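Local coordinates for glucuronan lyase A (Trichoderma reesei, PDB 2ZZJ), which probably cleaves the beta-1,4-linked polysaccharide glucuronan within its chain by a lyase reaction, and carries a bound calcium ion in a beta-jelly-roll fold, at residues His53-His58 against Gly198-Ser203; Gln91-Arg96 against Gln194-Leu199; Thr165-Ile170 against Glu179-Ala184. All blocks are in the same frame, centred on the assembly; numbering follows the deposited sequence.

Contact 1 (His53-His58 against Gly198-Ser203); sequences HSEVDH and GLYANS
The rings of His53 and Tyr200 form an offset stack, their planes only 9° apart and their centroids 3.7 Å from each other. The overlap is not even: His53 NE2 lies over the centre of the tyrosine ring, 3.2 Å from Tyr200 CE1, while His53 CD2 lies near Tyr200 CG and CD1. The two side chains run side by side in the same direction although their first torsions differ; Tyr200 CG is anti to its backbone N (chi1 168°), His53 CG anti to its carbonyl carbon. Asn202 CB lies on the other face of the phenol, and His53 ND1 is tied to Glu19 by a hydrogen bond. An alanine in place of Tyr200 would probably open a gap between the imidazole and Asn202 and let the histidine ring turn about its remaining tether. The stack stands on one surface of an antiparallel beta ladder in a jelly-roll sheet, with His53 facing Tyr200 in a non-hydrogen-bonded pair. Next to it Ser54 N donates to Leu199 O at 2.7 Å, whereas the return bond from Leu199 N to Ser54 O is weak, its angle at hydrogen 115°. Gly198 CA instead closes to 3.2 Å from Ser54 O, and a beta carbon on Gly198 would clash with Ser54 O. Glu55 OE2 accepts hydrogen bonds from Gln91 and from a water 2.7 Å away, which also donates one to Gly198 O.

Contact 2 (Gln91-Arg96 against Gln194-Leu199); sequences QFIANR and QFRVGL
Two neighbouring antiparallel strands of a jelly-roll sheet meet here, joined by two hydrogen-bonded pairs, Gln91 with Arg196 and Ile93 with Gln194. Arg196 N to Gln91 O, at 2.8 Å and 166° at the hydrogen, is the straightest of the four backbone bonds. Between these pairs Phe92 CA comes within 3.1 Å of Gln194 O in a CA-H...O contact. On the Phe92 side of the sheet, Phe195 CD1 sits over one face of the Phe92 ring, toward its rim and 3.5 Å from CZ; the rings make an offset stack with planes 22° apart. On the other side Ile93 CG2 presses on one face of the Arg196 guanidinium, 3.3 Å from NE. Ile93 CG1 is anti to the backbone N (chi1 -176°), which leaves CG2 as the branch turned to the arginine. Arg196 grips Gln194 OE1 side-on with two nitrogens, NE at 2.8 Å and NH2 at 3.0 Å, and OE1 lies almost in the guanidinium plane, an arrangement that would limit rotation of the group. The salt bridge from Arg196 NH1 to Glu55 leads on to strand 53-63. Strand 192-197 thus lies between strands 53-63 and 86-95, strand 106-115 pairs with the far side of 86-95, and Phe195 packs against Val224 and Val226 of strand 216-227 in the other sheet.

Contact 3 (Thr165-Ile170 against Glu179-Ala184); sequences TGYFKI and EEYNVA
The rings of Tyr167 and Tyr181 meet obliquely, their planes at 49° and centroids 5.8 Å apart, so they neither stack nor meet edge to face. The side chains come closest at Tyr167 CB and Tyr181 CD1, 3.7 Å apart. Glu179 OE2 lies at the edge of the Tyr181 ring, in its plane, and accepts a hydrogen bond from Tyr181 OH at 2.8 Å; a water lies in the plane of the Tyr167 ring, at its edge. Lys169 runs obliquely past the phenol end of Tyr181: Lys169 CD is 3.9 Å from Tyr181 CZ, a bend at chi3 (65°) brings Lys169 CE to 3.1 Å from Tyr181 OH, and NZ beyond it makes a weak hydrogen bond to that oxygen. That ammonium also donates to Gln157, while Glu179 OE2 has a salt bridge to Lys176, a setting that probably favours the charged forms of both groups. Along the backbone Phe168 and Glu180 form a hydrogen-bonded pair, with Phe168 N to Glu180 O at 3.0 Å and the return bond from Glu180 N to Phe168 O at 3.1 Å. Val183 N donates to Gly166 O at 3.0 Å, nearly straight at the hydrogen (171°). These residues belong to the beta hairpin of strands 166-172 and 175-183. Strand 152-160 pairs with the other side of 166-172, and strand 118-126 of the second sheet lies against Phe168, Ile170 and Val183.

Overall arrangement
Following the chain from the N terminus, strand 53-63 is the first of the strands in these contacts and is joined by contact 1 to residues 198-203, closing a loop with 139 residues between its segments. Strand 86-95 follows, and contact 2 pairs it with strand 192-197, so its loop lies wholly within the first; both end on one run of chain and share Gly198 and Leu199. Contact 3, a short hairpin with eight residues between its segments, falls inside both loops. Contacts 1 and 2 have centres about 8 Å apart and are neighbours in one sheet. Contact 3 belongs to the other sheet, its centre about 20 Å from that of contact 2.

Contact 1 (His53-His58 against Gly198-Ser203)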
ATOM      1  N   HIS A  53       5.092  -0.641 -11.376  1.00 17.07           N
ATOM      2  CA  HIS A  53       4.531  -1.439 -10.269  1.00 17.06           C
ATOM      3  C   HIS A  53       5.279  -2.748 -10.135  1.00 16.15           C
ATOM      4  O   HIS A  53       5.395  -3.513 -11.103  1.00 16.66           O
ATOM      5  CB  HIS A  53       3.092  -1.855 -10.569  1.00 17.33           C
ATOM      6  CG  HIS A  53       2.110  -0.744 -10.655  1.00 16.77           C
ATOM      7  ND1 HIS A  53       1.840  -0.082 -11.836  1.00 17.62           N
ATOM      8  CD2 HIS A  53       1.249  -0.247  -9.737  1.00 17.17           C
ATOM      9  CE1 HIS A  53       0.875   0.791 -11.634  1.00 18.04           C
ATOM     10  NE2 HIS A  53       0.495   0.710 -10.371  1.00 19.48           N
ATOM     11  N   SER A  54       5.755  -3.047  -8.933  1.00 14.49           N
ATOM     12  CA  SER A  54       6.189  -4.420  -8.605  1.00 14.72           C
ATOM     13  C   SER A  54       5.390  -4.820  -7.354  1.00 15.16           C
ATOM     14  O   SER A  54       5.755  -4.443  -6.244  1.00 13.90           O
ATOM     15  CB  SER A  54       7.687  -4.492  -8.337  1.00 15.78           C
ATOM     16  OG  SER A  54       8.448  -4.383  -9.521  1.00 14.13           O
ATOM     17  N   GLU A  55       4.285  -5.546  -7.536  1.00 13.96           N
ATOM     18  CA  GLU A  55       3.287  -5.735  -6.471  1.00 14.20           C
ATOM     19  C   GLU A  55       2.750  -7.175  -6.460  1.00 14.62           C
ATOM     20  O   GLU A  55       2.859  -7.903  -7.473  1.00 13.07           O
ATOM     21  CB  GLU A  55       2.075  -4.790  -6.675  1.00 13.29           C
ATOM     22  CG  GLU A  55       2.352  -3.287  -6.408  1.00 14.09           C
ATOM     23  CD  GLU A  55       1.191  -2.392  -6.808  1.00 16.14           C
ATOM     24  OE1 GLU A  55       0.516  -2.689  -7.838  1.00 16.56           O
ATOM     25  OE2 GLU A  55       0.937  -1.394  -6.092  1.00 15.25           O
ATOM     26  N   VAL A  56       2.209  -7.574  -5.310  1.00 13.27           N
ATOM     27  CA  VAL A  56       1.419  -8.792  -5.221  1.00 13.06           C
ATOM     28  C   VAL A  56       0.038  -8.405  -4.745  1.00 14.21           C
ATOM     29  O   VAL A  56      -0.108  -7.475  -3.941  1.00 13.87           O
ATOM     30  CB  VAL A  56       2.047  -9.833  -4.308  1.00 11.27           C
ATOM     31  CG1 VAL A  56       3.343 -10.354  -4.958  1.00 12.91           C
ATOM     32  CG2 VAL A  56       2.344  -9.213  -2.872  1.00 11.56           C
ATOM     33  N   ASP A  57      -0.995  -9.076  -5.287  1.00 14.76           N
ATOM     34  CA  ASP A  57      -2.379  -8.622  -5.085  1.00 15.88           C
ATOM     35  C   ASP A  57      -3.133  -9.638  -4.252  1.00 15.73           C
ATOM     36  O   ASP A  57      -3.044 -10.860  -4.509  1.00 14.99           O
ATOM     37  CB  ASP A  57      -3.179  -8.494  -6.398  1.00 17.99           C
ATOM     38  CG  ASP A  57      -2.630  -7.450  -7.363  1.00 21.55           C
ATOM     39  OD1 ASP A  57      -1.653  -6.754  -7.018  1.00 19.33           O
ATOM     40  OD2 ASP A  57      -3.175  -7.391  -8.520  1.00 22.98           O
ATOM     41  N   HIS A  58      -3.866  -9.135  -3.267  1.00 14.89           N
ATOM     42  CA  HIS A  58      -4.878  -9.915  -2.563  1.00 15.58           C
ATOM     43  C   HIS A  58      -6.202  -9.304  -2.972  1.00 15.94           C
ATOM     44  O   HIS A  58      -6.542  -8.225  -2.524  1.00 15.30           O
ATOM     45  CB  HIS A  58      -4.711  -9.807  -1.049  1.00 14.19           C
ATOM     46  CG  HIS A  58      -5.815 -10.453  -0.269  1.00 15.44           C
ATOM     47  ND1 HIS A  58      -6.019 -11.821  -0.268  1.00 17.37           N
ATOM     48  CD2 HIS A  58      -6.753  -9.932   0.554  1.00 15.23           C
ATOM     49  CE1 HIS A  58      -7.045 -12.111   0.514  1.00 16.70           C
ATOM     50  NE2 HIS A  58      -7.514 -10.986   1.017  1.00 16.76           N
ATOM     51  N   GLY A 198       3.628  -3.771  -2.294  1.00 11.56           N
ATOM     52  CA  GLY A 198       4.735  -3.800  -3.228  1.00 11.24           C
ATOM     53  C   GLY A 198       5.236  -2.428  -3.617  1.00 11.92           C
ATOM     54  O   GLY A 198       4.590  -1.409  -3.333  1.00 12.62           O
ATOM     55  N   LEU A 199       6.386  -2.434  -4.284  1.00 12.20           N
ATOM     56  CA  LEU A 199       7.057  -1.180  -4.656  1.00 12.98           C
ATOM     57  C   LEU A 199       6.407  -0.666  -5.929  1.00 13.81           C
ATOM     58  O   LEU A 199       6.481  -1.324  -6.990  1.00 15.00           O
ATOM     59  CB  LEU A 199       8.551  -1.443  -4.878  1.00 12.26           C
ATOM     60  CG  LEU A 199       9.350  -0.229  -5.416  1.00 13.26           C
ATOM     61  CD1 LEU A 199       9.244   1.022  -4.474  1.00 14.10           C
ATOM     62  CD2 LEU A 199      10.773  -0.665  -5.572  1.00 13.78           C
ATOM     63  N   TYR A 200       5.794   0.502  -5.821  1.00 14.21           N
ATOM     64  CA  TYR A 200       5.173   1.184  -6.953  1.00 14.41           C
ATOM     65  C   TYR A 200       5.777   2.572  -7.083  1.00 14.33           C
ATOM     66  O   TYR A 200       5.491   3.481  -6.293  1.00 14.06           O
ATOM     67  CB  TYR A 200       3.644   1.200  -6.783  1.00 15.21           C
ATOM     68  CG  TYR A 200       2.887   2.123  -7.729  1.00 17.10           C
ATOM     69  CD1 TYR A 200       3.309   2.291  -9.051  1.00 20.28           C
ATOM     70  CD2 TYR A 200       1.710   2.752  -7.329  1.00 17.68           C
ATOM     71  CE1 TYR A 200       2.600   3.115  -9.937  1.00 21.13           C
ATOM     72  CE2 TYR A 200       0.996   3.602  -8.201  1.00 19.67           C
ATOM     73  CZ  TYR A 200       1.449   3.749  -9.507  1.00 20.45           C
ATOM     74  OH  TYR A 200       0.777   4.567 -10.387  1.00 19.28           O
ATOM     75  N   ALA A 201       6.681   2.716  -8.035  1.00 14.61           N
ATOM     76  CA  ALA A 201       7.466   3.943  -8.116  1.00 15.05           C
ATOM     77  C   ALA A 201       6.665   4.936  -8.911  1.00 16.48           C
ATOM     78  O   ALA A 201       6.927   5.157 -10.095  1.00 18.00           O
ATOM     79  CB  ALA A 201       8.836   3.654  -8.743  1.00 15.17           C
ATOM     80  N   ASN A 202       5.643   5.498  -8.277  1.00 17.01           N
ATOM     81  CA  ASN A 202       4.642   6.271  -9.016  1.00 17.95           C
ATOM     82  C   ASN A 202       5.113   7.662  -9.503  1.00 18.96           C
ATOM     83  O   ASN A 202       4.734   8.139 -10.587  1.00 19.36           O
ATOM     84  CB  ASN A 202       3.302   6.350  -8.264  1.00 17.72           C
ATOM     85  CG  ASN A 202       3.420   6.868  -6.838  1.00 18.14           C
ATOM     86  OD1 ASN A 202       4.455   6.783  -6.202  1.00 18.50           O
ATOM     87  ND2 ASN A 202       2.308   7.338  -6.308  1.00 20.86           N
ATOM     88  N   SER A 203       5.951   8.309  -8.703  1.00 18.88           N
ATOM     89  CA  SER A 203       6.453   9.635  -9.071  1.00 18.86           C
ATOM     90  C   SER A 203       7.342   9.613 -10.308  1.00 20.19           C
ATOM     91  O   SER A 203       7.434  10.644 -11.014  1.00 21.20           O
ATOM     92  CB  SER A 203       7.193  10.283  -7.902  1.00 18.62           C
ATOM     93  OG  SER A 203       6.276  10.741  -6.923  1.00 17.70           O
TER
HETATM   94  O   HOH W   1       2.159  -0.217  -3.935  1.00 15.40           O

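Contact 2 (Gln91-Arg96 against Gln194-Leu199)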
ATOM      1  N   GLN A  91      -1.265  -0.391  -1.382  1.00 12.33           N
ATOM      2  CA  GLN A  91      -2.439   0.391  -1.795  1.00 13.14           C
ATOM      3  C   GLN A  91      -3.663  -0.460  -1.879  1.00 12.90           C
ATOM      4  O   GLN A  91      -3.549  -1.674  -2.161  1.00 13.54           O
ATOM      5  CB  GLN A  91      -2.205   1.062  -3.151  1.00 12.03           C
ATOM      6  CG  GLN A  91      -1.819   0.151  -4.302  1.00 14.03           C
ATOM      7  CD  GLN A  91      -1.930   0.857  -5.671  1.00 14.97           C
ATOM      8  OE1 GLN A  91      -2.684   1.819  -5.816  1.00 18.74           O
ATOM      9  NE2 GLN A  91      -1.174   0.387  -6.653  1.00 16.71           N
ATOM     10  N   PHE A  92      -4.803   0.184  -1.644  1.00 12.95           N
ATOM     11  CA  PHE A  92      -6.117  -0.393  -1.950  1.00 15.05           C
ATOM     12  C   PHE A  92      -6.591   0.205  -3.242  1.00 16.53           C
ATOM     13  O   PHE A  92      -6.485   1.443  -3.450  1.00 17.32           O
ATOM     14  CB  PHE A  92      -7.096  -0.064  -0.846  1.00 14.39           C
ATOM     15  CG  PHE A  92      -6.783  -0.757   0.456  1.00 14.88           C
ATOM     16  CD1 PHE A  92      -7.310  -2.039   0.709  1.00 14.63           C
ATOM     17  CD2 PHE A  92      -5.981  -0.152   1.414  1.00 14.23           C
ATOM     18  CE1 PHE A  92      -7.054  -2.690   1.918  1.00 15.99           C
ATOM     19  CE2 PHE A  92      -5.705  -0.816   2.625  1.00 16.57           C
ATOM     20  CZ  PHE A  92      -6.245  -2.092   2.857  1.00 14.82           C
ATOM     21  N   ILE A  93      -7.117  -0.652  -4.109  1.00 17.85           N
ATOM     22  CA  ILE A  93      -7.495  -0.218  -5.447  1.00 18.57           C
ATOM     23  C   ILE A  93      -8.596  -1.100  -6.039  1.00 20.02           C
ATOM     24  O   ILE A  93      -8.535  -2.352  -5.978  1.00 19.47           O
ATOM     25  CB  ILE A  93      -6.232  -0.117  -6.369  1.00 18.28           C
ATOM     26  CG1 ILE A  93      -6.577   0.446  -7.770  1.00 17.07           C
ATOM     27  CG2 ILE A  93      -5.470  -1.472  -6.437  1.00 19.38           C
ATOM     28  CD1 ILE A  93      -5.353   0.612  -8.632  1.00 18.84           C
ATOM     29  N   ALA A  94      -9.599  -0.433  -6.626  1.00 21.04           N
ATOM     30  CA  ALA A  94     -10.715  -1.117  -7.287  1.00 22.95           C
ATOM     31  C   ALA A  94     -10.794  -0.710  -8.750  1.00 24.32           C
ATOM     32  O   ALA A  94     -10.537   0.445  -9.089  1.00 25.20           O
ATOM     33  CB  ALA A  94     -12.005  -0.758  -6.630  1.00 22.60           C
ATOM     34  N   ASN A  95     -11.166  -1.659  -9.594  1.00 25.21           N
ATOM     35  CA  ASN A  95     -11.586  -1.352 -10.946  1.00 27.51           C
ATOM     36  C   ASN A  95     -13.092  -1.160 -10.919  1.00 28.44           C
ATOM     37  O   ASN A  95     -13.844  -2.031 -10.439  1.00 27.70           O
ATOM     38  CB  ASN A  95     -11.193  -2.467 -11.910  1.00 27.71           C
ATOM     39  CG  ASN A  95     -11.489  -2.112 -13.365  1.00 29.27           C
ATOM     40  OD1 ASN A  95     -11.488  -0.942 -13.746  1.00 32.42           O
ATOM     41  ND2 ASN A  95     -11.723  -3.120 -14.174  1.00 30.33           N
ATOM     42  N   ARG A  96     -13.517   0.009 -11.389  1.00 29.45           N
ATOM     43  CA  ARG A  96     -14.888   0.434 -11.295  1.00 30.17           C
ATOM     44  C   ARG A  96     -15.394   0.772 -12.708  1.00 31.25           C
ATOM     45  O   ARG A  96     -15.720   1.941 -12.975  1.00 30.57           O
ATOM     46  CB  ARG A  96     -14.957   1.665 -10.405  1.00 30.48           C
ATOM     47  CG  ARG A  96     -14.620   1.387  -8.968  1.00 29.58           C
ATOM     48  CD  ARG A  96     -14.402   2.639  -8.197  1.00 28.43           C
ATOM     49  NE  ARG A  96     -15.632   3.339  -7.831  1.00 29.06           N
ATOM     50  CZ  ARG A  96     -15.924   4.582  -8.222  1.00 29.52           C
ATOM     51  NH1 ARG A  96     -15.070   5.250  -8.997  1.00 27.18           N
ATOM     52  NH2 ARG A  96     -17.055   5.165  -7.813  1.00 26.49           N
ATOM     53  N   GLN A 194      -9.025  -4.253  -4.059  1.00 18.71           N
ATOM     54  CA  GLN A 194      -7.904  -5.156  -3.820  1.00 18.86           C
ATOM     55  C   GLN A 194      -7.008  -4.540  -2.754  1.00 17.96           C
ATOM     56  O   GLN A 194      -6.999  -3.327  -2.574  1.00 17.44           O
ATOM     57  CB  GLN A 194      -7.067  -5.327  -5.075  1.00 18.52           C
ATOM     58  CG  GLN A 194      -7.837  -5.662  -6.339  1.00 22.11           C
ATOM     59  CD  GLN A 194      -6.932  -5.716  -7.512  1.00 26.83           C
ATOM     60  OE1 GLN A 194      -5.866  -5.092  -7.521  1.00 29.03           O
ATOM     61  NE2 GLN A 194      -7.338  -6.461  -8.542  1.00 31.36           N
ATOM     62  N   PHE A 195      -6.269  -5.391  -2.045  1.00 17.11           N
ATOM     63  CA  PHE A 195      -5.217  -4.923  -1.144  1.00 16.00           C
ATOM     64  C   PHE A 195      -3.929  -5.383  -1.801  1.00 15.22           C
ATOM     65  O   PHE A 195      -3.711  -6.594  -1.995  1.00 15.65           O
ATOM     66  CB  PHE A 195      -5.393  -5.557   0.228  1.00 15.87           C
ATOM     67  CG  PHE A 195      -4.280  -5.242   1.188  1.00 15.47           C
ATOM     68  CD1 PHE A 195      -3.753  -3.947   1.276  1.00 16.03           C
ATOM     69  CD2 PHE A 195      -3.747  -6.258   1.996  1.00 16.06           C
ATOM     70  CE1 PHE A 195      -2.713  -3.634   2.188  1.00 16.13           C
ATOM     71  CE2 PHE A 195      -2.686  -5.961   2.925  1.00 13.94           C
ATOM     72  CZ  PHE A 195      -2.181  -4.666   3.008  1.00 15.03           C
ATOM     73  N   ARG A 196      -3.092  -4.425  -2.192  1.00 13.56           N
ATOM     74  CA  ARG A 196      -1.819  -4.748  -2.808  1.00 13.10           C
ATOM     75  C   ARG A 196      -0.666  -4.320  -1.908  1.00 13.29           C
ATOM     76  O   ARG A 196      -0.719  -3.235  -1.271  1.00 11.81           O
ATOM     77  CB  ARG A 196      -1.655  -4.016  -4.129  1.00 13.73           C
ATOM     78  CG  ARG A 196      -2.771  -4.285  -5.128  1.00 14.88           C
ATOM     79  CD  ARG A 196      -2.371  -3.642  -6.408  1.00 19.00           C
ATOM     80  NE  ARG A 196      -3.398  -3.813  -7.430  1.00 18.38           N
ATOM     81  CZ  ARG A 196      -3.363  -3.188  -8.602  1.00 24.17           C
ATOM     82  NH1 ARG A 196      -2.348  -2.358  -8.900  1.00 22.34           N
ATOM     83  NH2 ARG A 196      -4.354  -3.384  -9.464  1.00 23.21           N
ATOM     84  N   VAL A 197       0.372  -5.154  -1.861  1.00 13.00           N
ATOM     85  CA  VAL A 197       1.630  -4.689  -1.262  1.00 12.84           C
ATOM     86  C   VAL A 197       2.741  -4.758  -2.305  1.00 12.92           C
ATOM     87  O   VAL A 197       2.799  -5.696  -3.128  1.00 12.64           O
ATOM     88  CB  VAL A 197       2.017  -5.387   0.104  1.00 14.41           C
ATOM     89  CG1 VAL A 197       0.911  -5.218   1.170  1.00 16.09           C
ATOM     90  CG2 VAL A 197       2.433  -6.858  -0.098  1.00 14.73           C
ATOM     91  N   GLY A 198       3.628  -3.771  -2.294  1.00 11.56           N
ATOM     92  CA  GLY A 198       4.735  -3.800  -3.228  1.00 11.24           C
ATOM     93  C   GLY A 198       5.236  -2.428  -3.617  1.00 11.92           C
ATOM     94  O   GLY A 198       4.590  -1.409  -3.333  1.00 12.62           O
ATOM     95  N   LEU A 199       6.386  -2.434  -4.284  1.00 12.20           N
ATOM     96  CA  LEU A 199       7.057  -1.180  -4.656  1.00 12.98           C
ATOM     97  C   LEU A 199       6.407  -0.666  -5.929  1.00 13.81           C
ATOM     98  O   LEU A 199       6.481  -1.324  -6.990  1.00 15.00           O
ATOM     99  CB  LEU A 199       8.551  -1.443  -4.878  1.00 12.26           C
ATOM    100  CG  LEU A 199       9.350  -0.229  -5.416  1.00 13.26           C
ATOM    101  CD1 LEU A 199       9.244   1.022  -4.474  1.00 14.10           C
ATOM    102  CD2 LEU A 199      10.773  -0.665  -5.572  1.00 13.78           C
TER

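Contact 3 (Thr165-Ile170 against Glu179-Ala184)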
ATOM      1  N   THR A 165     -19.056   8.015   9.589  1.00 36.33           N
ATOM      2  CA  THR A 165     -19.025   6.948  10.627  1.00 34.95           C
ATOM      3  C   THR A 165     -17.789   5.991  10.551  1.00 33.46           C
ATOM      4  O   THR A 165     -17.681   5.048  11.346  1.00 31.70           O
ATOM      5  CB  THR A 165     -20.281   6.067  10.594  1.00 34.93           C
ATOM      6  OG1 THR A 165     -20.309   5.326   9.370  1.00 36.78           O
ATOM      7  CG2 THR A 165     -21.570   6.911  10.738  1.00 35.93           C
ATOM      8  N   GLY A 166     -16.899   6.245   9.590  1.00 31.71           N
ATOM      9  CA  GLY A 166     -15.654   5.482   9.450  1.00 28.89           C
ATOM     10  C   GLY A 166     -14.595   5.915  10.442  1.00 27.74           C
ATOM     11  O   GLY A 166     -14.752   6.890  11.183  1.00 26.68           O
ATOM     12  N   TYR A 167     -13.501   5.160  10.492  1.00 25.52           N
ATOM     13  CA  TYR A 167     -12.352   5.599  11.243  1.00 24.15           C
ATOM     14  C   TYR A 167     -11.100   5.015  10.595  1.00 22.43           C
ATOM     15  O   TYR A 167     -11.196   4.089   9.788  1.00 21.57           O
ATOM     16  CB  TYR A 167     -12.435   5.246  12.736  1.00 25.00           C
ATOM     17  CG  TYR A 167     -12.807   3.831  13.091  1.00 27.31           C
ATOM     18  CD1 TYR A 167     -11.880   2.780  12.994  1.00 26.70           C
ATOM     19  CD2 TYR A 167     -14.071   3.553  13.617  1.00 30.36           C
ATOM     20  CE1 TYR A 167     -12.230   1.490  13.358  1.00 29.12           C
ATOM     21  CE2 TYR A 167     -14.431   2.267  13.990  1.00 30.98           C
ATOM     22  CZ  TYR A 167     -13.506   1.240  13.864  1.00 29.91           C
ATOM     23  OH  TYR A 167     -13.886  -0.030  14.232  1.00 30.31           O
ATOM     24  N   PHE A 168      -9.946   5.556  10.967  1.00 21.75           N
ATOM     25  CA  PHE A 168      -8.713   5.335  10.212  1.00 20.06           C
ATOM     26  C   PHE A 168      -7.569   5.429  11.209  1.00 20.13           C
ATOM     27  O   PHE A 168      -7.236   6.496  11.719  1.00 19.83           O
ATOM     28  CB  PHE A 168      -8.644   6.381   9.094  1.00 20.90           C
ATOM     29  CG  PHE A 168      -7.446   6.257   8.164  1.00 18.87           C
ATOM     30  CD1 PHE A 168      -7.476   5.380   7.082  1.00 21.12           C
ATOM     31  CD2 PHE A 168      -6.352   7.087   8.321  1.00 19.84           C
ATOM     32  CE1 PHE A 168      -6.393   5.290   6.186  1.00 19.21           C
ATOM     33  CE2 PHE A 168      -5.266   7.006   7.426  1.00 20.95           C
ATOM     34  CZ  PHE A 168      -5.290   6.090   6.378  1.00 19.84           C
ATOM     35  N   LYS A 169      -7.015   4.265  11.553  1.00 19.06           N
ATOM     36  CA  LYS A 169      -6.035   4.152  12.621  1.00 18.39           C
ATOM     37  C   LYS A 169      -4.823   3.402  12.087  1.00 17.51           C
ATOM     38  O   LYS A 169      -4.992   2.437  11.355  1.00 16.90           O
ATOM     39  CB  LYS A 169      -6.646   3.381  13.801  1.00 17.04           C
ATOM     40  CG  LYS A 169      -7.930   4.044  14.314  1.00 18.79           C
ATOM     41  CD  LYS A 169      -8.710   3.189  15.319  1.00 21.59           C
ATOM     42  CE  LYS A 169      -7.936   2.978  16.604  1.00 24.41           C
ATOM     43  NZ  LYS A 169      -8.787   2.213  17.617  1.00 26.91           N
ATOM     44  N   ILE A 170      -3.623   3.862  12.452  1.00 16.16           N
ATOM     45  CA  ILE A 170      -2.363   3.278  11.962  1.00 16.04           C
ATOM     46  C   ILE A 170      -1.353   3.157  13.109  1.00 16.42           C
ATOM     47  O   ILE A 170      -1.174   4.097  13.901  1.00 14.94           O
ATOM     48  CB  ILE A 170      -1.734   4.153  10.851  1.00 16.56           C
ATOM     49  CG1 ILE A 170      -2.710   4.360   9.682  1.00 16.02           C
ATOM     50  CG2 ILE A 170      -0.369   3.550  10.360  1.00 16.53           C
ATOM     51  CD1 ILE A 170      -2.183   5.233   8.515  1.00 17.53           C
ATOM     52  N   GLU A 179      -4.671   8.227  14.676  1.00 22.10           N
ATOM     53  CA  GLU A 179      -6.036   7.754  14.757  1.00 23.76           C
ATOM     54  C   GLU A 179      -6.977   8.912  14.552  1.00 24.62           C
ATOM     55  O   GLU A 179      -6.719  10.036  15.017  1.00 25.48           O
ATOM     56  CB  GLU A 179      -6.294   6.973  16.054  1.00 24.45           C
ATOM     57  CG  GLU A 179      -7.062   7.698  17.141  1.00 27.19           C
ATOM     58  CD  GLU A 179      -6.743   7.179  18.521  1.00 30.92           C
ATOM     59  OE1 GLU A 179      -6.019   7.894  19.241  1.00 32.03           O
ATOM     60  OE2 GLU A 179      -7.173   6.060  18.864  1.00 32.01           O
ATOM     61  N   GLU A 180      -8.014   8.660  13.791  1.00 25.28           N
ATOM     62  CA  GLU A 180      -9.071   9.635  13.643  1.00 26.83           C
ATOM     63  C   GLU A 180     -10.398   8.915  13.474  1.00 27.93           C
ATOM     64  O   GLU A 180     -10.455   7.802  12.937  1.00 26.96           O
ATOM     65  CB  GLU A 180      -8.768  10.622  12.513  1.00 27.36           C
ATOM     66  CG  GLU A 180      -8.810  10.049  11.129  1.00 26.14           C
ATOM     67  CD  GLU A 180      -8.346  11.065  10.099  1.00 26.96           C
ATOM     68  OE1 GLU A 180      -9.152  11.941   9.735  1.00 27.76           O
ATOM     69  OE2 GLU A 180      -7.181  11.000   9.655  1.00 24.27           O
ATOM     70  N   TYR A 181     -11.466   9.546  13.981  1.00 29.16           N
ATOM     71  CA  TYR A 181     -12.793   8.930  14.070  1.00 30.49           C
ATOM     72  C   TYR A 181     -13.865   9.732  13.340  1.00 31.04           C
ATOM     73  O   TYR A 181     -13.647  10.892  12.984  1.00 31.58           O
ATOM     74  CB  TYR A 181     -13.180   8.758  15.536  1.00 30.71           C
ATOM     75  CG  TYR A 181     -12.284   7.778  16.232  1.00 31.98           C
ATOM     76  CD1 TYR A 181     -12.572   6.405  16.221  1.00 31.88           C
ATOM     77  CD2 TYR A 181     -11.106   8.209  16.841  1.00 31.87           C
ATOM     78  CE1 TYR A 181     -11.713   5.489  16.847  1.00 31.80           C
ATOM     79  CE2 TYR A 181     -10.254   7.313  17.451  1.00 33.26           C
ATOM     80  CZ  TYR A 181     -10.558   5.955  17.447  1.00 32.54           C
ATOM     81  OH  TYR A 181      -9.689   5.079  18.068  1.00 34.11           O
ATOM     82  N   ASN A 182     -15.013   9.108  13.122  1.00 32.31           N
ATOM     83  CA  ASN A 182     -16.145   9.800  12.505  1.00 33.81           C
ATOM     84  C   ASN A 182     -15.724  10.524  11.226  1.00 33.66           C
ATOM     85  O   ASN A 182     -15.948  11.743  11.068  1.00 34.03           O
ATOM     86  CB  ASN A 182     -16.785  10.791  13.504  1.00 34.21           C
ATOM     87  CG  ASN A 182     -17.172  10.126  14.819  1.00 35.80           C
ATOM     88  OD1 ASN A 182     -17.836   9.088  14.832  1.00 37.60           O
ATOM     89  ND2 ASN A 182     -16.745  10.715  15.929  1.00 39.16           N
ATOM     90  N   VAL A 183     -15.086   9.768  10.334  1.00 33.11           N
ATOM     91  CA  VAL A 183     -14.675  10.265   9.019  1.00 31.50           C
ATOM     92  C   VAL A 183     -15.138   9.289   7.966  1.00 31.22           C
ATOM     93  O   VAL A 183     -15.315   8.090   8.252  1.00 31.33           O
ATOM     94  CB  VAL A 183     -13.131  10.450   8.890  1.00 31.66           C
ATOM     95  CG1 VAL A 183     -12.671  11.702   9.576  1.00 31.38           C
ATOM     96  CG2 VAL A 183     -12.364   9.212   9.412  1.00 30.62           C
ATOM     97  N   ALA A 184     -15.354   9.795   6.749  1.00 30.10           N
ATOM     98  CA  ALA A 184     -15.648   8.954   5.600  1.00 29.15           C
ATOM     99  C   ALA A 184     -14.321   8.455   5.000  1.00 29.07           C
ATOM    100  O   ALA A 184     -13.478   9.263   4.580  1.00 29.71           O
ATOM    101  CB  ALA A 184     -16.420   9.737   4.547  1.00 29.34           C
TER
HETATM  102  O   HOH W   2     -16.114   6.339  13.741  1.00 41.51           O